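Local coordinates for 70 kDa protein (Xanthomonas sp., PDB 4B2N) that cleaves rubber (latex) oxidatively and processively as a dioxygenase carrying two covalently bound c-type hemes, at residues L122-L127 and E134-K139; A215-L220 and K624-Y629; L240-G245 and Q613-I618; F579-L584 and T619-K624. All blocks are in the same frame, centred on the assembly; numbering follows the deposited sequence.

Interaction 1: L122-L127 and E134-K139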
loop_
_atom_site.group_PDB
_atom_site.type_symbol
_atom_site.label_atom_id
_atom_site.label_comp_id
_atom_site.label_asym_id
_atom_site.label_seq_id
_atom_site.Cartn_x
_atom_site.Cartn_y
_atom_site.Cartn_z
ATOM N N LEU A 122 -23.071 10.275 -16.554
ATOM C CA LEU A 122 -24.168 9.437 -17.111
ATOM C C LEU A 122 -24.272 8.160 -16.329
ATOM O O LEU A 122 -25.383 7.737 -15.991
ATOM C CB LEU A 122 -24.008 9.107 -18.599
ATOM C CG LEU A 122 -24.121 10.328 -19.495
ATOM C CD1 LEU A 122 -23.730 9.941 -20.923
ATOM C CD2 LEU A 122 -25.540 10.948 -19.401
ATOM N N GLN A 123 -23.118 7.542 -16.011
ATOM C CA GLN A 123 -23.080 6.302 -15.256
ATOM C C GLN A 123 -23.481 6.484 -13.805
ATOM O O GLN A 123 -23.793 5.523 -13.090
ATOM C CB GLN A 123 -21.651 5.651 -15.322
ATOM C CG GLN A 123 -21.454 4.885 -16.658
ATOM C CD GLN A 123 -21.468 5.797 -17.865
ATOM O OE1 GLN A 123 -20.834 6.896 -17.889
ATOM N NE2 GLN A 123 -22.241 5.383 -18.884
ATOM N N TRP A 124 -23.435 7.714 -13.319
ATOM C CA TRP A 124 -23.933 7.953 -11.936
ATOM C C TRP A 124 -25.446 8.115 -11.960
ATOM O O TRP A 124 -26.055 8.255 -10.913
ATOM C CB TRP A 124 -23.429 9.279 -11.424
ATOM C CG TRP A 124 -21.936 9.488 -11.434
ATOM C CD1 TRP A 124 -20.937 8.528 -11.571
ATOM C CD2 TRP A 124 -21.252 10.751 -11.322
ATOM N NE1 TRP A 124 -19.714 9.087 -11.572
ATOM C CE2 TRP A 124 -19.819 10.440 -11.391
ATOM C CE3 TRP A 124 -21.658 12.067 -11.161
ATOM C CZ2 TRP A 124 -18.836 11.426 -11.299
ATOM C CZ3 TRP A 124 -20.663 13.070 -11.129
ATOM C CH2 TRP A 124 -19.285 12.751 -11.147
ATOM N N GLY A 125 -26.046 8.207 -13.154
ATOM C CA GLY A 125 -27.505 8.419 -13.256
ATOM C C GLY A 125 -27.905 9.888 -13.449
ATOM O O GLY A 125 -29.092 10.191 -13.346
ATOM N N TYR A 126 -26.971 10.777 -13.829
ATOM C CA TYR A 126 -27.306 12.182 -14.080
ATOM C C TYR A 126 -27.561 12.250 -15.595
ATOM O O TYR A 126 -27.039 11.405 -16.356
ATOM C CB TYR A 126 -26.165 13.129 -13.713
ATOM C CG TYR A 126 -25.887 13.234 -12.217
ATOM C CD1 TYR A 126 -26.788 12.707 -11.238
ATOM C CD2 TYR A 126 -24.792 13.892 -11.784
ATOM C CE1 TYR A 126 -26.527 12.837 -9.830
ATOM C CE2 TYR A 126 -24.499 14.031 -10.421
ATOM C CZ TYR A 126 -25.385 13.530 -9.468
ATOM O OH TYR A 126 -25.069 13.684 -8.141
ATOM N N LEU A 127 -28.323 13.245 -16.021
ATOM C CA LEU A 127 -28.582 13.329 -17.452
ATOM C C LEU A 127 -27.681 14.364 -18.115
ATOM O O LEU A 127 -27.361 14.199 -19.279
ATOM C CB LEU A 127 -30.035 13.705 -17.739
ATOM C CG LEU A 127 -31.057 12.656 -17.292
ATOM C CD1 LEU A 127 -32.480 13.240 -17.320
ATOM C CD2 LEU A 127 -31.007 11.433 -18.203
ATOM N N GLU A 134 -16.340 18.135 -11.317
ATOM C CA GLU A 134 -14.983 17.777 -10.970
ATOM C C GLU A 134 -14.904 17.460 -9.456
ATOM O O GLU A 134 -14.331 16.456 -9.018
ATOM C CB GLU A 134 -14.087 18.960 -11.453
ATOM C CG GLU A 134 -12.635 18.599 -11.608
ATOM C CD GLU A 134 -11.807 19.810 -12.016
ATOM O OE1 GLU A 134 -12.143 20.499 -13.031
ATOM O OE2 GLU A 134 -10.818 20.017 -11.288
ATOM N N GLU A 135 -15.618 18.217 -8.637
ATOM C CA GLU A 135 -15.709 17.884 -7.228
ATOM C C GLU A 135 -16.448 16.576 -6.946
ATOM O O GLU A 135 -16.070 15.834 -6.048
ATOM C CB GLU A 135 -16.378 19.020 -6.458
ATOM C CG GLU A 135 -16.567 18.691 -4.970
ATOM C CD GLU A 135 -17.042 19.916 -4.172
ATOM O OE1 GLU A 135 -18.177 20.395 -4.357
ATOM O OE2 GLU A 135 -16.235 20.450 -3.417
ATOM N N GLN A 136 -17.574 16.339 -7.627
ATOM C CA GLN A 136 -18.297 15.091 -7.462
ATOM C C GLN A 136 -17.460 13.850 -7.792
ATOM O O GLN A 136 -17.619 12.803 -7.140
ATOM C CB GLN A 136 -19.606 15.096 -8.311
ATOM C CG GLN A 136 -20.622 16.064 -7.670
ATOM C CD GLN A 136 -22.042 15.798 -8.149
ATOM O OE1 GLN A 136 -22.729 16.683 -8.711
ATOM N NE2 GLN A 136 -22.502 14.602 -7.879
ATOM N N VAL A 137 -16.561 13.986 -8.786
ATOM C CA VAL A 137 -15.665 12.871 -9.060
ATOM C C VAL A 137 -14.868 12.508 -7.813
ATOM O O VAL A 137 -14.809 11.329 -7.469
ATOM C CB VAL A 137 -14.722 13.100 -10.237
ATOM C CG1 VAL A 137 -13.714 11.944 -10.390
ATOM C CG2 VAL A 137 -15.546 13.291 -11.496
ATOM N N SER A 138 -14.256 13.504 -7.188
ATOM C CA SER A 138 -13.439 13.333 -5.952
ATOM C C SER A 138 -14.286 12.738 -4.879
ATOM O O SER A 138 -13.860 11.813 -4.202
ATOM C CB SER A 138 -12.902 14.698 -5.470
ATOM O OG SER A 138 -11.638 14.910 -6.150
ATOM N N LYS A 139 -15.469 13.304 -4.683
ATOM C CA LYS A 139 -16.333 12.820 -3.604
ATOM C C LYS A 139 -16.736 11.347 -3.799
ATOM O O LYS A 139 -16.578 10.534 -2.904
ATOM C CB LYS A 139 -17.602 13.673 -3.507
ATOM C CG LYS A 139 -17.428 14.993 -2.771
ATOM C CD LYS A 139 -18.682 15.836 -3.066
ATOM C CE LYS A 139 -18.672 17.114 -2.330
ATOM N NZ LYS A 139 -20.071 17.612 -2.510
#
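Trp124 reaches toward helix 133-141 from a type I beta turn, Leu122 to Gly125, and Tyr126 from just after it, while the backbone keeps well clear of the helix: the nearest CA atoms, those of Trp124 and Val137, are 10.0 Å apart. The space between is bridged by side chains. Trp124 has CG anti to its carbonyl carbon (chi1 -56°), which directs the side chain to the helix, and the six-membered part of the indole makes the contact. There Trp124 CZ3 lies 3.6 Å from CB of Gln136, while Val137 comes to the ring edge, in the plane of the indole, with its CG2 3.8 Å from Trp124 CZ2. Tyr126 ends at the amide of Gln136, which approaches from the opposite direction at the edge of the phenol ring, the two planes 63° apart. The indole NE1 is satisfied by the hydroxyl of Tyr141, and the Tyr126 hydroxyl bonds to the backbone N of Lys549. Phe133 adds another ring against Trp124, the planes about 25° apart. All four touching residues are buried. Away from the annotated heme sites, this is local loop-on-helix packing, in which a beta turn and the residue after it lay two aromatic side chains on the helix that follows.

Interaction 2: A215-L220 and K624-Y629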
loop_
_atom_site.group_PDB
_atom_site.type_symbol
_atom_site.label_atom_id
_atom_site.label_comp_id
_atom_site.label_asym_id
_atom_site.label_seq_id
_atom_site.Cartn_x
_atom_site.Cartn_y
_atom_site.Cartn_z
ATOM N N ALA A 215 -9.915 6.761 1.891
ATOM C CA ALA A 215 -11.239 7.118 1.417
ATOM C C ALA A 215 -11.577 6.566 0.066
ATOM O O ALA A 215 -12.753 6.592 -0.330
ATOM C CB ALA A 215 -11.471 8.642 1.442
ATOM N N ASN A 216 -10.593 6.033 -0.641
ATOM C CA ASN A 216 -10.864 5.644 -2.028
ATOM C C ASN A 216 -11.766 4.429 -2.139
ATOM O O ASN A 216 -11.620 3.458 -1.414
ATOM C CB ASN A 216 -9.612 5.397 -2.852
ATOM C CG ASN A 216 -8.785 4.216 -2.344
ATOM O OD1 ASN A 216 -8.475 4.130 -1.151
ATOM N ND2 ASN A 216 -8.413 3.308 -3.256
ATOM N N ASP A 217 -12.711 4.498 -3.064
ATOM C CA ASP A 217 -13.527 3.353 -3.343
ATOM C C ASP A 217 -13.130 2.766 -4.692
ATOM O O ASP A 217 -13.623 3.179 -5.728
ATOM C CB ASP A 217 -15.040 3.697 -3.391
ATOM C CG ASP A 217 -15.916 2.438 -3.480
ATOM O OD1 ASP A 217 -15.494 1.447 -4.164
ATOM O OD2 ASP A 217 -17.086 2.492 -2.966
ATOM N N ALA A 218 -12.269 1.751 -4.682
ATOM C CA ALA A 218 -11.742 1.208 -5.948
ATOM C C ALA A 218 -12.787 0.458 -6.710
ATOM O O ALA A 218 -12.806 0.511 -7.951
ATOM C CB ALA A 218 -10.538 0.324 -5.709
ATOM N N GLY A 219 -13.662 -0.256 -6.008
ATOM C CA GLY A 219 -14.728 -0.987 -6.695
ATOM C C GLY A 219 -15.688 -0.082 -7.454
ATOM O O GLY A 219 -16.179 -0.431 -8.582
ATOM N N LEU A 220 -16.005 1.073 -6.860
ATOM C CA LEU A 220 -17.018 1.916 -7.475
ATOM C C LEU A 220 -16.436 2.534 -8.748
ATOM O O LEU A 220 -17.111 2.655 -9.777
ATOM C CB LEU A 220 -17.436 2.975 -6.476
ATOM C CG LEU A 220 -18.542 3.908 -6.914
ATOM C CD1 LEU A 220 -19.800 3.147 -7.347
ATOM C CD2 LEU A 220 -18.913 4.846 -5.727
ATOM N N LYS A 624 -24.163 3.428 -0.020
ATOM C CA LYS A 624 -24.382 3.866 1.347
ATOM C C LYS A 624 -23.685 2.951 2.312
ATOM O O LYS A 624 -23.085 3.406 3.293
ATOM C CB LYS A 624 -25.897 4.028 1.705
ATOM C CG LYS A 624 -26.484 5.282 1.104
ATOM C CD LYS A 624 -27.961 5.539 1.430
ATOM C CE LYS A 624 -28.178 5.506 2.962
ATOM N NZ LYS A 624 -29.583 5.964 3.299
ATOM N N SER A 625 -23.697 1.673 2.038
ATOM C CA SER A 625 -22.995 0.742 2.918
ATOM C C SER A 625 -21.466 0.837 2.776
ATOM O O SER A 625 -20.758 0.730 3.746
ATOM C CB SER A 625 -23.473 -0.653 2.566
ATOM O OG SER A 625 -24.893 -0.751 2.777
ATOM N N ARG A 626 -20.957 1.030 1.561
ATOM C CA ARG A 626 -19.482 1.180 1.326
ATOM C C ARG A 626 -18.878 2.388 2.088
ATOM O O ARG A 626 -17.672 2.431 2.364
ATOM C CB ARG A 626 -19.173 1.398 -0.178
ATOM C CG ARG A 626 -19.635 0.264 -1.067
ATOM C CD ARG A 626 -19.170 0.563 -2.551
ATOM N NE ARG A 626 -18.989 -0.764 -2.914
ATOM C CZ ARG A 626 -17.912 -1.443 -3.172
ATOM N NH1 ARG A 626 -16.691 -0.929 -3.526
ATOM N NH2 ARG A 626 -18.201 -2.722 -3.234
ATOM N N MET A 627 -19.731 3.360 2.406
ATOM C CA MET A 627 -19.396 4.567 3.193
ATOM C C MET A 627 -19.419 4.397 4.698
ATOM O O MET A 627 -19.403 5.392 5.439
ATOM C CB MET A 627 -20.282 5.739 2.751
ATOM C CG MET A 627 -19.852 6.068 1.343
ATOM S SD MET A 627 -20.551 7.517 0.614
ATOM C CE MET A 627 -19.780 8.772 1.526
ATOM N N VAL A 628 -19.493 3.152 5.157
ATOM C CA VAL A 628 -19.390 2.872 6.588
ATOM C C VAL A 628 -18.415 1.706 6.747
ATOM O O VAL A 628 -18.453 0.738 5.979
ATOM C CB VAL A 628 -20.719 2.438 7.257
ATOM C CG1 VAL A 628 -20.492 2.133 8.700
ATOM C CG2 VAL A 628 -21.749 3.565 7.141
ATOM N N TYR A 629 -17.506 1.794 7.706
ATOM C CA TYR A 629 -16.613 0.657 7.873
ATOM C C TYR A 629 -17.340 -0.449 8.646
ATOM O O TYR A 629 -17.808 -0.218 9.767
ATOM C CB TYR A 629 -15.332 0.998 8.620
ATOM C CG TYR A 629 -14.378 -0.208 8.577
ATOM C CD1 TYR A 629 -13.494 -0.391 7.490
ATOM C CD2 TYR A 629 -14.392 -1.167 9.587
ATOM C CE1 TYR A 629 -12.651 -1.489 7.436
ATOM C CE2 TYR A 629 -13.537 -2.274 9.539
ATOM C CZ TYR A 629 -12.671 -2.417 8.484
ATOM O OH TYR A 629 -11.848 -3.520 8.430
#
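Asp217 and Arg626 form a buried salt bridge between two helix ends: Asp217 is the N-cap of helix 218-226, and Arg626 is the last residue of helix 620-626, some 400 residues later in the chain. One carboxylate oxygen does most of the work. Asp217 OD1 accepts from Leu220 N at 2.8 Å, the capping bond, which arrives from above the carboxylate plane, 55° out of it. The same oxygen, Asp217 OD1, takes NH1 of Arg626 at 2.7 Å, on the syn side, with an N-H...O angle of 147°. Seen from the arginine, Asp217 OD1 lies at the guanidinium edge, close to its plane, and the two flat groups are nearly coplanar, 21° apart. With CG anti to the backbone N, the carboxylate can serve both the helix end and the arginine.

The guanidinium is held by several groups. NH1 also donates to the backbone O of Ser243, and NH2 makes a salt bridge with Asp594, so two carboxylates face one buried cation; this would be expected to favour the charged forms of all three. Ser243 takes part a second time, its OG accepting from Gly219 N in the first turn of the capped helix. The site lies close to the first heme: Asp217 is about 10 Å, side chain to side chain, from Cys194, one of that heme's covalent attachment points. At Gly219 the backbone comes close to the arginine, with Gly219 CA 3.7 Å from Arg626 NH1.

Interaction 3: L240-G245 and Q613-I618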
loop_
_atom_site.group_PDB
_atom_site.type_symbol
_atom_site.label_atom_id
_atom_site.label_comp_id
_atom_site.label_asym_id
_atom_site.label_seq_id
_atom_site.Cartn_x
_atom_site.Cartn_y
_atom_site.Cartn_z
ATOM N N LEU A 240 -8.055 -4.930 -12.855
ATOM C CA LEU A 240 -7.995 -3.712 -12.036
ATOM C C LEU A 240 -8.579 -4.097 -10.696
ATOM O O LEU A 240 -9.295 -5.079 -10.603
ATOM C CB LEU A 240 -8.684 -2.515 -12.695
ATOM C CG LEU A 240 -10.200 -2.465 -12.608
ATOM C CD1 LEU A 240 -10.903 -1.482 -13.497
ATOM C CD2 LEU A 240 -10.571 -3.820 -13.037
ATOM N N PRO A 241 -8.206 -3.380 -9.640
ATOM C CA PRO A 241 -8.580 -3.831 -8.303
ATOM C C PRO A 241 -10.034 -3.504 -7.986
ATOM O O PRO A 241 -10.647 -2.697 -8.690
ATOM C CB PRO A 241 -7.636 -3.073 -7.361
ATOM C CG PRO A 241 -6.938 -2.065 -8.169
ATOM C CD PRO A 241 -7.359 -2.169 -9.637
ATOM N N TRP A 242 -10.588 -4.189 -6.966
ATOM C CA TRP A 242 -11.985 -3.931 -6.538
ATOM C C TRP A 242 -11.929 -3.634 -5.079
ATOM O O TRP A 242 -10.830 -3.677 -4.488
ATOM C CB TRP A 242 -12.789 -5.192 -6.849
ATOM C CG TRP A 242 -14.294 -5.022 -6.774
ATOM C CD1 TRP A 242 -15.102 -5.339 -5.689
ATOM C CD2 TRP A 242 -15.214 -4.553 -7.842
ATOM N NE1 TRP A 242 -16.427 -5.079 -5.991
ATOM C CE2 TRP A 242 -16.560 -4.599 -7.271
ATOM C CE3 TRP A 242 -15.053 -4.116 -9.152
ATOM C CZ2 TRP A 242 -17.702 -4.260 -8.016
ATOM C CZ3 TRP A 242 -16.200 -3.757 -9.910
ATOM C CH2 TRP A 242 -17.483 -3.826 -9.349
ATOM N N SER A 243 -13.065 -3.318 -4.446
ATOM C CA SER A 243 -13.005 -3.179 -3.022
ATOM C C SER A 243 -14.376 -3.518 -2.484
ATOM O O SER A 243 -15.385 -3.506 -3.236
ATOM C CB SER A 243 -12.618 -1.748 -2.631
ATOM O OG SER A 243 -13.558 -0.819 -3.128
ATOM N N THR A 244 -14.406 -3.769 -1.196
ATOM C CA THR A 244 -15.640 -3.951 -0.527
ATOM C C THR A 244 -16.204 -2.659 -0.018
ATOM O O THR A 244 -17.435 -2.579 0.263
ATOM C CB THR A 244 -15.578 -4.987 0.605
ATOM O OG1 THR A 244 -14.680 -4.557 1.617
ATOM C CG2 THR A 244 -15.090 -6.330 0.070
ATOM N N GLY A 245 -15.356 -1.622 0.028
ATOM C CA GLY A 245 -15.773 -0.337 0.574
ATOM C C GLY A 245 -14.718 0.692 0.258
ATOM O O GLY A 245 -14.147 0.667 -0.856
ATOM N N GLN A 613 -17.940 -13.640 -14.545
ATOM C CA GLN A 613 -19.021 -12.714 -14.155
ATOM C C GLN A 613 -18.451 -11.268 -14.364
ATOM O O GLN A 613 -17.310 -10.954 -13.957
ATOM C CB GLN A 613 -19.337 -13.067 -12.646
ATOM C CG GLN A 613 -20.338 -12.214 -11.862
ATOM C CD GLN A 613 -20.214 -12.256 -10.301
ATOM O OE1 GLN A 613 -20.827 -11.411 -9.566
ATOM N NE2 GLN A 613 -19.432 -13.223 -9.782
ATOM N N SER A 614 -19.181 -10.422 -15.066
ATOM C CA SER A 614 -18.722 -9.071 -15.284
ATOM C C SER A 614 -19.037 -8.224 -14.045
ATOM O O SER A 614 -19.898 -8.615 -13.242
ATOM C CB SER A 614 -19.482 -8.514 -16.466
ATOM O OG SER A 614 -18.973 -9.158 -17.625
ATOM N N PRO A 615 -18.361 -7.075 -13.895
ATOM C CA PRO A 615 -18.538 -6.278 -12.687
ATOM C C PRO A 615 -19.999 -5.862 -12.517
ATOM O O PRO A 615 -20.700 -5.477 -13.484
ATOM C CB PRO A 615 -17.621 -5.056 -12.918
ATOM C CG PRO A 615 -16.576 -5.550 -13.892
ATOM C CD PRO A 615 -17.310 -6.529 -14.785
ATOM N N PRO A 616 -20.509 -6.057 -11.342
ATOM C CA PRO A 616 -21.886 -5.628 -11.043
ATOM C C PRO A 616 -21.946 -4.069 -11.095
ATOM O O PRO A 616 -21.015 -3.433 -10.602
ATOM C CB PRO A 616 -22.094 -6.100 -9.597
ATOM C CG PRO A 616 -20.722 -6.227 -9.052
ATOM C CD PRO A 616 -19.828 -6.650 -10.188
ATOM N N PRO A 617 -23.029 -3.486 -11.646
ATOM C CA PRO A 617 -23.238 -2.089 -11.451
ATOM C C PRO A 617 -23.492 -1.848 -9.946
ATOM O O PRO A 617 -24.448 -2.356 -9.385
ATOM C CB PRO A 617 -24.473 -1.792 -12.335
ATOM C CG PRO A 617 -25.265 -3.076 -12.368
ATOM C CD PRO A 617 -24.165 -4.141 -12.347
ATOM N N ILE A 618 -22.624 -1.089 -9.291
ATOM C CA ILE A 618 -22.797 -0.873 -7.852
ATOM C C ILE A 618 -23.914 0.159 -7.613
ATOM O O ILE A 618 -23.860 1.240 -8.168
ATOM C CB ILE A 618 -21.471 -0.448 -7.213
ATOM C CG1 ILE A 618 -20.463 -1.595 -7.321
ATOM C CG2 ILE A 618 -21.743 -0.046 -5.775
ATOM C CD1 ILE A 618 -19.112 -1.307 -6.688
#
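Trp242 meets Pro615, Pro616 and Ile618 of a proline-rich loop; Pro617, between them, turns away. From CB, which points toward the other loop, the side chain leaves with CG anti to the backbone N (chi1 -167°), and the indole is carried across with its six-membered ring leading. On the five-membered part, NE1 donates to the backbone O of Asp594. Farther out, Trp242 CZ3 rests 3.6 Å from CB of Pro615. Next round the ring, Trp242 CH2 lies 3.8 Å from CD of Pro616, whose carbonyl O is at the indole edge, in its plane. The neighbouring Trp242 CZ2 has two partners: CG of Pro616 at 3.8 Å and, closer, CD1 of Ile618 at 3.5 Å. Pro616 and Ile618 come to the indole from opposite directions to its own. The contact is thus apolar and buried, and the polar ends are tied outside it: the Pro616 O and the Ile618 N both use Ser223 OG. Next to Trp242, Pro241 belongs to a heme c pocket and touches the heme itself. The indole packs on Ala222 and Ser223 of helix 218-226 and meets Tyr597 edge-to-face, while Pro615 also touches Met599 of helix 599-607 and Pro616 and Ile618 lie on helix 593-596.

Interaction 4: F579-L584 and T619-K624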
loop_
_atom_site.group_PDB
_atom_site.type_symbol
_atom_site.label_atom_id
_atom_site.label_comp_id
_atom_site.label_asym_id
_atom_site.label_seq_id
_atom_site.Cartn_x
_atom_site.Cartn_y
_atom_site.Cartn_z
ATOM N N PHE A 579 -34.356 -4.255 5.413
ATOM C CA PHE A 579 -34.922 -2.913 5.364
ATOM C C PHE A 579 -34.004 -1.816 5.968
ATOM O O PHE A 579 -34.327 -0.640 5.922
ATOM C CB PHE A 579 -36.284 -2.923 6.084
ATOM C CG PHE A 579 -36.188 -3.130 7.568
ATOM C CD1 PHE A 579 -35.811 -2.079 8.421
ATOM C CD2 PHE A 579 -36.553 -4.366 8.140
ATOM C CE1 PHE A 579 -35.724 -2.272 9.798
ATOM C CE2 PHE A 579 -36.499 -4.557 9.529
ATOM C CZ PHE A 579 -36.081 -3.510 10.359
ATOM N N THR A 580 -32.911 -2.211 6.621
ATOM C CA THR A 580 -32.072 -1.206 7.299
ATOM C C THR A 580 -31.274 -0.417 6.246
ATOM O O THR A 580 -31.010 -0.959 5.178
ATOM C CB THR A 580 -31.085 -1.810 8.315
ATOM O OG1 THR A 580 -30.251 -2.795 7.679
ATOM C CG2 THR A 580 -31.825 -2.444 9.460
ATOM N N SER A 581 -30.906 0.828 6.561
ATOM C CA SER A 581 -30.105 1.644 5.662
ATOM C C SER A 581 -29.230 2.588 6.478
ATOM O O SER A 581 -29.750 3.337 7.256
ATOM C CB SER A 581 -31.001 2.470 4.759
ATOM O OG SER A 581 -30.214 3.198 3.838
ATOM N N PRO A 582 -27.878 2.544 6.299
ATOM C CA PRO A 582 -27.240 1.643 5.309
ATOM C C PRO A 582 -27.393 0.188 5.728
ATOM O O PRO A 582 -27.409 -0.122 6.934
ATOM C CB PRO A 582 -25.754 1.994 5.384
ATOM C CG PRO A 582 -25.626 3.135 6.356
ATOM C CD PRO A 582 -26.896 3.223 7.168
ATOM N N PHE A 583 -27.452 -0.688 4.746
ATOM C CA PHE A 583 -27.452 -2.112 5.037
ATOM C C PHE A 583 -26.054 -2.589 5.444
ATOM O O PHE A 583 -25.148 -2.558 4.635
ATOM C CB PHE A 583 -27.938 -2.910 3.838
ATOM C CG PHE A 583 -27.966 -4.373 4.087
ATOM C CD1 PHE A 583 -28.751 -4.895 5.134
ATOM C CD2 PHE A 583 -27.225 -5.247 3.283
ATOM C CE1 PHE A 583 -28.779 -6.271 5.396
ATOM C CE2 PHE A 583 -27.256 -6.619 3.531
ATOM C CZ PHE A 583 -28.028 -7.125 4.582
ATOM N N LEU A 584 -25.912 -3.026 6.697
ATOM C CA LEU A 584 -24.626 -3.352 7.332
ATOM C C LEU A 584 -24.706 -4.733 8.037
ATOM O O LEU A 584 -24.981 -4.820 9.242
ATOM C CB LEU A 584 -24.235 -2.240 8.329
ATOM C CG LEU A 584 -23.962 -0.846 7.718
ATOM C CD1 LEU A 584 -23.763 0.151 8.847
ATOM C CD2 LEU A 584 -22.700 -0.850 6.853
ATOM N N THR A 619 -24.937 -0.184 -6.827
ATOM C CA THR A 619 -26.147 0.661 -6.680
ATOM C C THR A 619 -25.977 1.737 -5.631
ATOM O O THR A 619 -25.058 1.673 -4.855
ATOM C CB THR A 619 -27.355 -0.177 -6.245
ATOM O OG1 THR A 619 -27.139 -0.713 -4.942
ATOM C CG2 THR A 619 -27.630 -1.362 -7.271
ATOM N N ASP A 620 -26.906 2.692 -5.567
ATOM C CA ASP A 620 -26.721 3.790 -4.653
ATOM C C ASP A 620 -26.932 3.250 -3.250
ATOM O O ASP A 620 -26.363 3.787 -2.348
ATOM C CB ASP A 620 -27.686 4.932 -4.950
ATOM C CG ASP A 620 -27.394 5.620 -6.292
ATOM O OD1 ASP A 620 -26.205 5.637 -6.706
ATOM O OD2 ASP A 620 -28.359 6.121 -6.926
ATOM N N GLN A 621 -27.779 2.230 -3.073
ATOM C CA GLN A 621 -27.933 1.684 -1.711
ATOM C C GLN A 621 -26.637 0.968 -1.252
ATOM O O GLN A 621 -26.237 1.062 -0.085
ATOM C CB GLN A 621 -29.196 0.749 -1.564
ATOM C CG GLN A 621 -30.526 1.445 -1.096
ATOM C CD GLN A 621 -30.539 2.210 0.318
ATOM O OE1 GLN A 621 -29.966 1.750 1.341
ATOM N NE2 GLN A 621 -31.248 3.376 0.363
ATOM N N GLN A 622 -25.966 0.300 -2.177
ATOM C CA GLN A 622 -24.673 -0.328 -1.837
ATOM C C GLN A 622 -23.632 0.721 -1.521
ATOM O O GLN A 622 -22.796 0.530 -0.597
ATOM C CB GLN A 622 -24.203 -1.262 -2.978
ATOM C CG GLN A 622 -25.074 -2.521 -3.120
ATOM C CD GLN A 622 -25.022 -3.151 -4.531
ATOM O OE1 GLN A 622 -24.345 -2.665 -5.450
ATOM N NE2 GLN A 622 -25.739 -4.274 -4.692
ATOM N N ILE A 623 -23.703 1.866 -2.213
ATOM C CA ILE A 623 -22.743 2.963 -1.979
ATOM C C ILE A 623 -22.919 3.389 -0.512
ATOM O O ILE A 623 -21.935 3.571 0.192
ATOM C CB ILE A 623 -22.942 4.079 -3.024
ATOM C CG1 ILE A 623 -22.429 3.573 -4.349
ATOM C CG2 ILE A 623 -22.253 5.399 -2.648
ATOM C CD1 ILE A 623 -22.857 4.476 -5.474
ATOM N N LYS A 624 -24.163 3.428 -0.020
ATOM C CA LYS A 624 -24.382 3.866 1.347
ATOM C C LYS A 624 -23.685 2.951 2.312
ATOM O O LYS A 624 -23.085 3.406 3.293
ATOM C CB LYS A 624 -25.897 4.028 1.705
ATOM C CG LYS A 624 -26.484 5.282 1.104
ATOM C CD LYS A 624 -27.961 5.539 1.430
ATOM C CE LYS A 624 -28.178 5.506 2.962
ATOM N NZ LYS A 624 -29.583 5.964 3.299
HETATM O O HOH W 1 -27.645 0.171 2.130
#
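Ser581 OG lies between the ends of two side chains from helix 620-626. Gln621 and Lys624, three residues apart, reach it from the same helix, and the serine hydroxyl uses both its abilities: Ser581 OG donates to Gln621 OE1 at 2.9 Å and accepts from Lys624 NZ, also at 2.9 Å. Its direction is set by OG standing anti to the backbone N (chi1 -177°). On the glutamine, the hydroxyl arrives in the carbonyl plane, on a lone pair, with a C=O...O angle of 119°. Neither partner is stretched straight out: the glutamine chain folds at its second torsion and the lysine at its third, which turns both polar ends to the serine.

Beside this, Pro582, preceded by a cis peptide bond, lies against the backbone of the lysine, its CB 3.7 Å from Lys624 O and the CA atoms of Pro582 and Lys624 only 5.4 Å apart. A water completes the seam. It accepts from Phe583 N and donates both to Gln621 O and to Gln621 OE1. At the start of the helix Thr619 and Gln622 form a capping box, Gln622 N bonding to Thr619 OG1 and Thr619 N to Gln622 OE1.

This is a polar, mostly exposed contact. The serine hydroxyl is used both as donor and as acceptor, and Gln621 OE1 accepts twice, from the hydroxyl and the water. The exposed lysine probably keeps its positive charge as it donates to the hydroxyl.

Interactions 1, 2 and 3 are buried, whereas interaction 4 lies at the surface, and their chemistry follows: aromatic and apolar packing in 3, the same with an amide at its edge in 1, a charged pair in 2, hydroxyl, amide, ammonium and water in 4. Interactions 2 and 4 both use helix 620-626 and share Lys624, and Ser625 OG bonds to Phe583 O between them. Interactions 2 and 3 are joined through Ser243, whose O and OG meet Arg626 and Gly219. Residues 613-618 of interaction 3 lead directly into 619-624 of interaction 4. Interaction 1 touches none of the others; its centre is about 15 Å from that of interaction 2.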